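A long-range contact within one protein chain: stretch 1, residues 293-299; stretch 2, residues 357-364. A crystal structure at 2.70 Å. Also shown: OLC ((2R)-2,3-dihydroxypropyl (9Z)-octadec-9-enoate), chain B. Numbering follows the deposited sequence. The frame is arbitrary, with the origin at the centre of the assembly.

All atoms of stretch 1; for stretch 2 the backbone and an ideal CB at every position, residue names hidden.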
# COMPACT_ATOMS: atom_id res chain seq x y z
N THR A 293 -9.15 -13.46 -10.28
CA THR A 293 -7.87 -13.98 -9.81
C THR A 293 -6.76 -13.73 -10.84
O THR A 293 -5.61 -13.52 -10.49
CB THR A 293 -7.93 -15.50 -9.48
OG1 THR A 293 -8.91 -15.74 -8.46
CG2 THR A 293 -6.59 -15.99 -9.01
N LEU A 294 -7.13 -13.73 -12.12
CA LEU A 294 -6.17 -13.46 -13.19
C LEU A 294 -5.89 -11.95 -13.35
O LEU A 294 -4.74 -11.54 -13.49
CB LEU A 294 -6.68 -14.06 -14.50
CG LEU A 294 -6.72 -15.58 -14.65
CD1 LEU A 294 -7.32 -15.96 -15.99
CD2 LEU A 294 -5.35 -16.22 -14.52
N THR A 295 -6.94 -11.13 -13.29
CA THR A 295 -6.78 -9.70 -13.54
C THR A 295 -6.05 -8.98 -12.40
O THR A 295 -5.33 -8.01 -12.64
CB THR A 295 -8.13 -9.00 -13.76
OG1 THR A 295 -8.86 -8.94 -12.52
CG2 THR A 295 -8.94 -9.74 -14.78
N GLY A 296 -6.23 -9.49 -11.19
CA GLY A 296 -5.81 -8.82 -9.97
C GLY A 296 -4.39 -8.32 -9.87
O GLY A 296 -4.17 -7.17 -9.52
N ARG A 297 -3.40 -9.18 -10.15
CA ARG A 297 -2.02 -8.72 -10.06
C ARG A 297 -1.82 -7.58 -11.07
O ARG A 297 -1.21 -6.57 -10.73
CB ARG A 297 -1.02 -9.85 -10.32
CG ARG A 297 -0.83 -10.86 -9.18
CD ARG A 297 0.16 -11.97 -9.59
NE ARG A 297 -0.23 -13.30 -9.12
CZ ARG A 297 0.36 -14.44 -9.48
NH1 ARG A 297 1.38 -14.42 -10.33
NH2 ARG A 297 -0.07 -15.60 -9.00
N ILE A 298 -2.34 -7.75 -12.28
CA ILE A 298 -2.16 -6.77 -13.35
C ILE A 298 -2.87 -5.46 -13.03
O ILE A 298 -2.31 -4.39 -13.21
CB ILE A 298 -2.66 -7.30 -14.72
CG1 ILE A 298 -1.87 -8.54 -15.14
CG2 ILE A 298 -2.53 -6.23 -15.81
CD1 ILE A 298 -2.30 -9.08 -16.49
N ASP A 299 -4.11 -5.55 -12.55
CA ASP A 299 -4.85 -4.37 -12.15
C ASP A 299 -4.06 -3.62 -11.08
O ASP A 299 -4.11 -2.39 -10.99
CB ASP A 299 -6.24 -4.74 -11.64
CG ASP A 299 -7.22 -5.08 -12.78
OD1 ASP A 299 -7.19 -4.35 -13.82
OD2 ASP A 299 -8.01 -6.05 -12.63
N UNK A 357 -6.38 -10.46 -26.34
CA UNK A 357 -5.27 -11.32 -26.74
C UNK A 357 -4.53 -11.96 -25.57
O UNK A 357 -3.99 -13.06 -25.69
CB UNK A 357 -4.28 -10.51 -27.58
N UNK A 358 -4.49 -11.25 -24.44
CA UNK A 358 -3.67 -11.64 -23.29
C UNK A 358 -4.29 -12.72 -22.42
O UNK A 358 -3.62 -13.69 -22.06
CB UNK A 358 -3.39 -10.41 -22.42
N UNK A 359 -5.56 -12.57 -22.08
CA UNK A 359 -6.19 -13.48 -21.12
C UNK A 359 -6.41 -14.92 -21.60
O UNK A 359 -6.28 -15.84 -20.79
CB UNK A 359 -7.54 -12.90 -20.71
N UNK A 360 -6.79 -15.11 -22.88
CA UNK A 360 -6.87 -16.46 -23.43
C UNK A 360 -5.58 -17.25 -23.23
O UNK A 360 -5.63 -18.46 -23.03
CB UNK A 360 -7.21 -16.39 -24.92
N UNK A 361 -4.44 -16.58 -23.25
CA UNK A 361 -3.17 -17.25 -22.96
C UNK A 361 -3.06 -17.74 -21.52
O UNK A 361 -2.26 -18.63 -21.23
CB UNK A 361 -2.01 -16.30 -23.26
N UNK A 362 -3.79 -17.12 -20.61
CA UNK A 362 -3.69 -17.46 -19.19
C UNK A 362 -4.59 -18.64 -18.76
O UNK A 362 -4.37 -19.27 -17.72
CB UNK A 362 -4.04 -16.23 -18.36
N UNK A 363 -5.61 -18.91 -19.57
CA UNK A 363 -6.59 -19.93 -19.25
C UNK A 363 -7.20 -20.47 -20.53
O UNK A 363 -7.34 -19.75 -21.51
CB UNK A 363 -7.67 -19.37 -18.33
N UNK A 364 -7.55 -21.76 -20.50
CA UNK A 364 -8.27 -22.37 -21.62
C UNK A 364 -9.79 -22.32 -21.46
O UNK A 364 -10.51 -22.53 -22.43
CB UNK A 364 -7.83 -23.82 -21.78
C18 OLC B . -6.73 1.15 -3.67
C10 OLC B . -11.94 -0.14 -10.64
C9 OLC B . -11.06 -1.16 -10.57
C17 OLC B . -7.40 0.81 -4.99
C11 OLC B . -12.62 0.39 -9.39
C8 OLC B . -11.02 -2.19 -11.69
C24 OLC B . -16.96 -2.96 -4.79
C16 OLC B . -8.88 1.09 -4.88
C12 OLC B . -12.19 -0.35 -8.14
C7 OLC B . -9.91 -3.21 -11.49
C15 OLC B . -9.57 0.87 -6.22
C13 OLC B . -11.97 0.64 -7.00
C6 OLC B . -10.29 -4.23 -10.43
C14 OLC B . -10.91 0.19 -6.00
C5 OLC B . -11.70 -4.74 -10.67
C4 OLC B . -12.25 -5.33 -9.37
C3 OLC B . -12.05 -4.36 -8.22
C2 OLC B . -12.94 -4.69 -7.04
C21 OLC B . -14.77 -1.89 -5.32
C1 OLC B . -13.23 -3.43 -6.24
C22 OLC B . -15.98 -1.86 -4.40
O19 OLC B . -12.43 -2.50 -6.19
O25 OLC B . -17.45 -3.58 -3.61
O23 OLC B . -15.57 -2.06 -3.07
O20 OLC B . -14.50 -3.23 -5.68

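Stretch 1 is helical throughout. Toward stretch 2 it presents Leu294 and Ile298, one helical turn apart, with Thr295 beside them. This surface is mainly apolar, so it favours carbon-rich side chains.

Position 357 lies beyond the reach of stretch 1. Its backbone is helical, and stretch 1 sets no preference. The residue is Trp357, which makes no contact here.

Position 358 is also helical. Its CB points toward stretch 1, but nothing lies within 5.5 Å of it. A long apolar chain would be needed to cross the gap to Ile298; methionine or a large aromatic could do so. The residue is Met358. With chi1 and chi2 both t, its chain extends, and SD comes 4.0 Å from Ile298 CD1.

Position 359 has a CB directed sideways, again with nothing nearby. A short side chain would leave the space before Leu294, Thr295 and Ile298 unfilled from here. A long or aromatic one, turned back toward the helix, would suit. The residue is Tyr359, chi1 m. Its ring lies oblique to all three neighbours. CE1 is 4.1 Å from Leu294 CB, and OH is 3.8 Å from Ile298 CD1. OH also lies 3.4 Å from Thr295 CA, a contact and not a hydrogen bond; the hydroxyl is hydrogen-bonded elsewhere in the structure. Thr295 OG1 instead donates to Asp299 OD2 at 3.0 Å, within stretch 1.

Position 360 points away from stretch 1. Its phi of -53° is compatible with proline, though other residues would also fit. The residue is Pro360, and it makes no contact.

Position 361 is out of reach, and stretch 1 leaves the choice open. The residue is Leu361.

Position 362 points toward stretch 1. Its ideal CB is 4.1 Å from Leu294 CD1. The CA of 362 and the CA of Leu294 are 7.6 Å apart, the closest CA pair across the stretches. Leucine, methionine or phenylalanine would suit this apolar surface. The residue is Phe362. Its CB packs 4.1 Å from Leu294 CD2, and the ring reaches Ile298, whose CD1 sits at the ring edge, 4.2 Å from CE2.

Position 363 has an extended backbone, phi/psi -153/147°, after the helical angles of 359-362. Its ideal CB is 4.2 Å from Leu294 CD1, so a small or branched side chain offering a methyl would suit: alanine, valine or threonine. The residue is Thr363. Its CG2 meets Leu294 CD1 at 3.7 Å.

Position 364 is out of reach and unconstrained by stretch 1. The residue is Arg364, which touches a crystal neighbour.

Stretch 2 357-364: WMYPLFTR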
# COMPACT_ATOMS: atom_id res chain seq x y z
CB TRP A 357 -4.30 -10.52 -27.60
CG TRP A 357 -4.97 -10.08 -28.85
CD1 TRP A 357 -5.47 -10.89 -29.83
CD2 TRP A 357 -5.23 -8.73 -29.27
NE1 TRP A 357 -6.02 -10.13 -30.84
CE2 TRP A 357 -5.88 -8.80 -30.52
CE3 TRP A 357 -4.96 -7.48 -28.72
CZ2 TRP A 357 -6.27 -7.66 -31.22
CZ3 TRP A 357 -5.34 -6.35 -29.42
CH2 TRP A 357 -6.00 -6.45 -30.65
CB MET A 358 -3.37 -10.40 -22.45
CG MET A 358 -2.52 -10.63 -21.22
SD MET A 358 -2.08 -9.03 -20.47
CE MET A 358 -3.71 -8.32 -20.25
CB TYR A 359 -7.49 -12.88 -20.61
CG TYR A 359 -7.16 -11.83 -19.59
CD1 TYR A 359 -6.57 -12.18 -18.38
CD2 TYR A 359 -7.35 -10.47 -19.86
CE1 TYR A 359 -6.23 -11.22 -17.46
CE2 TYR A 359 -7.01 -9.51 -18.94
CZ TYR A 359 -6.46 -9.89 -17.74
OH TYR A 359 -6.12 -8.94 -16.82
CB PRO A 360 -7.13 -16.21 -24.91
CG PRO A 360 -7.89 -14.91 -24.92
CD PRO A 360 -7.27 -14.09 -23.83
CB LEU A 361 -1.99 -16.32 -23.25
CG LEU A 361 -1.93 -15.58 -24.59
CD1 LEU A 361 -0.73 -14.65 -24.58
CD2 LEU A 361 -1.88 -16.54 -25.76
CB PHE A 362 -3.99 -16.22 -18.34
CG PHE A 362 -2.88 -15.19 -18.37
CD1 PHE A 362 -1.68 -15.48 -19.00
CD2 PHE A 362 -3.03 -13.96 -17.75
CE1 PHE A 362 -0.64 -14.55 -19.02
CE2 PHE A 362 -2.00 -13.02 -17.77
CZ PHE A 362 -0.80 -13.32 -18.41
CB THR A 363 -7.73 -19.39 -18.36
OG1 THR A 363 -8.79 -20.35 -18.32
CG2 THR A 363 -8.27 -18.08 -18.91
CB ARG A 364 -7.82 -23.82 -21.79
CG ARG A 364 -6.45 -23.96 -22.43
CD ARG A 364 -6.19 -25.40 -22.85
NE ARG A 364 -4.81 -25.59 -23.29
CZ ARG A 364 -3.79 -25.83 -22.47
NH1 ARG A 364 -4.01 -25.92 -21.16
NH2 ARG A 364 -2.57 -25.99 -22.95
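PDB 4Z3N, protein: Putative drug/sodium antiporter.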